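Local coordinates for protein MYB21 (Trichomonas vaginalis, PDB 3OSG) that binds the MRE-1 promoter DNA through its Myb R2R3 domain and probably acts as a transcription factor for RNA polymerase II, at residues 20-25 against 34-39. Residues are numbered along the deposited sequence; the frame is centred on the assembly and turned at random.
Sequences EMLKRA and KMIAAT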
ATOM      1  N   GLU A  20       9.092  11.375  -4.105  1.00 39.44           N
ATOM      2  CA  GLU A  20      10.216  12.073  -3.485  1.00 40.69           C
ATOM      3  C   GLU A  20       9.724  13.255  -2.653  1.00 39.29           C
ATOM      4  O   GLU A  20      10.041  13.365  -1.470  1.00 40.84           O
ATOM      5  CB  GLU A  20      11.216  12.538  -4.541  1.00 40.46           C
ATOM      6  CG  GLU A  20      12.231  11.469  -4.913  1.00 46.71           C
ATOM      7  CD  GLU A  20      12.872  10.814  -3.694  1.00 52.90           C
ATOM      8  OE1 GLU A  20      13.449  11.537  -2.845  1.00 51.11           O
ATOM      9  OE2 GLU A  20      12.800   9.567  -3.585  1.00 56.11           O
ATOM     10  N   MET A  21       8.951  14.125  -3.293  1.00 33.93           N
ATOM     11  CA  MET A  21       8.210  15.177  -2.622  1.00 38.03           C
ATOM     12  C   MET A  21       7.547  14.698  -1.321  1.00 39.39           C
ATOM     13  O   MET A  21       7.761  15.282  -0.256  1.00 37.52           O
ATOM     14  CB  MET A  21       7.162  15.730  -3.585  1.00 36.08           C
ATOM     15  CG  MET A  21       6.540  17.032  -3.161  1.00 39.30           C
ATOM     16  SD  MET A  21       5.894  17.957  -4.572  1.00 51.25           S
ATOM     17  CE  MET A  21       4.798  19.082  -3.714  1.00 38.25           C
ATOM     18  N   LEU A  22       6.765  13.621  -1.401  1.00 35.54           N
ATOM     19  CA  LEU A  22       6.012  13.147  -0.237  1.00 32.54           C
ATOM     20  C   LEU A  22       6.941  12.745   0.897  1.00 33.40           C
ATOM     21  O   LEU A  22       6.693  13.069   2.062  1.00 33.50           O
ATOM     22  CB  LEU A  22       5.114  11.962  -0.615  1.00 33.04           C
ATOM     23  CG  LEU A  22       3.774  11.792   0.124  1.00 35.08           C
ATOM     24  CD1 LEU A  22       3.120  10.451  -0.187  1.00 26.13           C
ATOM     25  CD2 LEU A  22       3.908  11.954   1.608  1.00 32.83           C
ATOM     26  N   LYS A  23       8.001  12.020   0.559  1.00 37.35           N
ATOM     27  CA  LYS A  23       8.983  11.595   1.554  1.00 39.35           C
ATOM     28  C   LYS A  23       9.577  12.805   2.292  1.00 39.17           C
ATOM     29  O   LYS A  23       9.815  12.749   3.495  1.00 35.00           O
ATOM     30  CB  LYS A  23      10.111  10.799   0.901  1.00 42.26           C
ATOM     31  CG  LYS A  23       9.693   9.510   0.221  1.00 42.80           C
ATOM     32  CD  LYS A  23      10.880   8.921  -0.539  1.00 42.60           C
ATOM     33  CE  LYS A  23      10.449   7.793  -1.476  1.00 47.54           C
ATOM     34  NZ  LYS A  23      11.497   7.436  -2.486  1.00 51.21           N
ATOM     35  N   ARG A  24       9.818  13.886   1.556  1.00 39.25           N
ATOM     36  CA  ARG A  24      10.343  15.122   2.134  1.00 41.32           C
ATOM     37  C   ARG A  24       9.327  15.756   3.069  1.00 40.52           C
ATOM     38  O   ARG A  24       9.652  16.142   4.195  1.00 40.08           O
ATOM     39  CB  ARG A  24      10.697  16.123   1.034  1.00 38.27           C
ATOM     40  CG  ARG A  24      11.931  15.775   0.236  1.00 46.47           C
ATOM     41  CD  ARG A  24      12.226  16.833  -0.820  1.00 46.83           C
ATOM     42  NE  ARG A  24      12.956  16.264  -1.953  1.00 55.02           N
ATOM     43  CZ  ARG A  24      12.426  16.022  -3.150  1.00 54.70           C
ATOM     44  NH1 ARG A  24      11.151  16.314  -3.398  1.00 51.43           N
ATOM     45  NH2 ARG A  24      13.180  15.498  -4.110  1.00 60.76           N
ATOM     46  N   ALA A  25       8.095  15.857   2.585  1.00 39.08           N
ATOM     47  CA  ALA A  25       7.008  16.443   3.351  1.00 37.54           C
ATOM     48  C   ALA A  25       6.792  15.716   4.669  1.00 36.54           C
ATOM     49  O   ALA A  25       6.485  16.333   5.686  1.00 38.64           O
ATOM     50  CB  ALA A  25       5.736  16.459   2.529  1.00 34.96           C
ATOM     51  N   LYS A  34      -3.081  16.774   6.264  1.00 24.77           N
ATOM     52  CA  LYS A  34      -3.698  17.943   5.646  1.00 27.28           C
ATOM     53  C   LYS A  34      -2.671  18.979   5.249  1.00 26.55           C
ATOM     54  O   LYS A  34      -2.754  19.559   4.170  1.00 28.13           O
ATOM     55  CB  LYS A  34      -4.742  18.584   6.556  1.00 25.84           C
ATOM     56  CG  LYS A  34      -6.093  17.944   6.453  1.00 34.73           C
ATOM     57  CD  LYS A  34      -7.177  18.857   7.016  1.00 41.82           C
ATOM     58  CE  LYS A  34      -8.562  18.356   6.618  1.00 54.56           C
ATOM     59  NZ  LYS A  34      -9.484  19.469   6.232  1.00 59.34           N
ATOM     60  N   MET A  35      -1.718  19.239   6.133  1.00 26.65           N
ATOM     61  CA  MET A  35      -0.681  20.199   5.821  1.00 30.73           C
ATOM     62  C   MET A  35       0.157  19.617   4.694  1.00 28.08           C
ATOM     63  O   MET A  35       0.488  20.304   3.719  1.00 30.06           O
ATOM     64  CB  MET A  35       0.177  20.473   7.056  1.00 33.90           C
ATOM     65  CG  MET A  35       1.122  21.652   6.910  1.00 41.19           C
ATOM     66  SD  MET A  35       0.265  23.243   6.776  1.00 45.11           S
ATOM     67  CE  MET A  35      -1.079  23.000   7.921  1.00 34.21           C
ATOM     68  N   ILE A  36       0.488  18.335   4.810  1.00 24.82           N
ATOM     69  CA  ILE A  36       1.272  17.701   3.770  1.00 26.53           C
ATOM     70  C   ILE A  36       0.587  17.854   2.414  1.00 24.96           C
ATOM     71  O   ILE A  36       1.206  18.313   1.465  1.00 26.80           O
ATOM     72  CB  ILE A  36       1.548  16.240   4.086  1.00 27.54           C
ATOM     73  CG1 ILE A  36       2.605  16.157   5.184  1.00 30.63           C
ATOM     74  CG2 ILE A  36       2.030  15.504   2.819  1.00 27.34           C
ATOM     75  CD1 ILE A  36       2.847  14.774   5.712  1.00 29.21           C
ATOM     76  N   ALA A  37      -0.699  17.526   2.340  1.00 23.92           N
ATOM     77  CA  ALA A  37      -1.417  17.539   1.059  1.00 27.74           C
ATOM     78  C   ALA A  37      -1.591  18.957   0.493  1.00 28.08           C
ATOM     79  O   ALA A  37      -1.783  19.142  -0.712  1.00 24.21           O
ATOM     80  CB  ALA A  37      -2.782  16.849   1.204  1.00 25.07           C
ATOM     81  N   ALA A  38      -1.532  19.958   1.360  1.00 24.26           N
ATOM     82  CA  ALA A  38      -1.627  21.336   0.893  1.00 29.08           C
ATOM     83  C   ALA A  38      -0.504  21.669  -0.088  1.00 29.49           C
ATOM     84  O   ALA A  38      -0.657  22.524  -0.951  1.00 33.66           O
ATOM     85  CB  ALA A  38      -1.624  22.318   2.076  1.00 26.80           C
ATOM     86  N   THR A  39       0.624  20.984   0.030  1.00 30.81           N
ATOM     87  CA  THR A  39       1.769  21.282  -0.817  1.00 30.01           C
ATOM     88  C   THR A  39       1.708  20.537  -2.148  1.00 33.65           C
ATOM     89  O   THR A  39       2.558  20.739  -3.009  1.00 35.79           O
ATOM     90  CB  THR A  39       3.082  20.977  -0.081  1.00 34.82           C
ATOM     91  OG1 THR A  39       3.384  19.591  -0.194  1.00 32.62           O
ATOM     92  CG2 THR A  39       2.940  21.319   1.408  1.00 32.46           C
TER
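Ala-25 and Ile-36 meet through aliphatic groups, while the flat groups of residues 20-25, on Arg-24 and Glu-20, take no part in the contact. The Arg-24 guanidinium has Glu-20 O 3.6 Å above one face, offset toward the rim. The Glu-20 carboxylate receives Lys-23 NZ on the syn side of OE2, 33° out of plane, in a salt bridge. At the interface, chi1 of -74° sets CG1 of Ile-36 beside the backbone N and turns CG2 to the far side from it, 3.8 Å from Ala-25 CB. The same methyl touches Leu-22 CD2 at 4.2 Å, these two side chains crossing at about a right angle. Ile-36 CG1 and CD1 pass beside the backbone carbonyl of Ala-25; the small alanine lets the backbones close to 5.9 Å between Ala-25 CA and Ile-36 CA. The extended Met-21 chain reaches toward Thr-39, but the detail of that approach is doubtful. Ile-36 O is gripped twice, by Thr-39 N and by Thr-39 OG1 at 3.0 Å, which ties the hydroxyl back to this carbonyl. Leu-22 also packs on Leu-56 of helix 45-56. Helix 16-29 thus packs against helix 33-38 in a three-helix Myb-type fold, whose helices 33-38 and 45-56 form the helix-turn-helix variant.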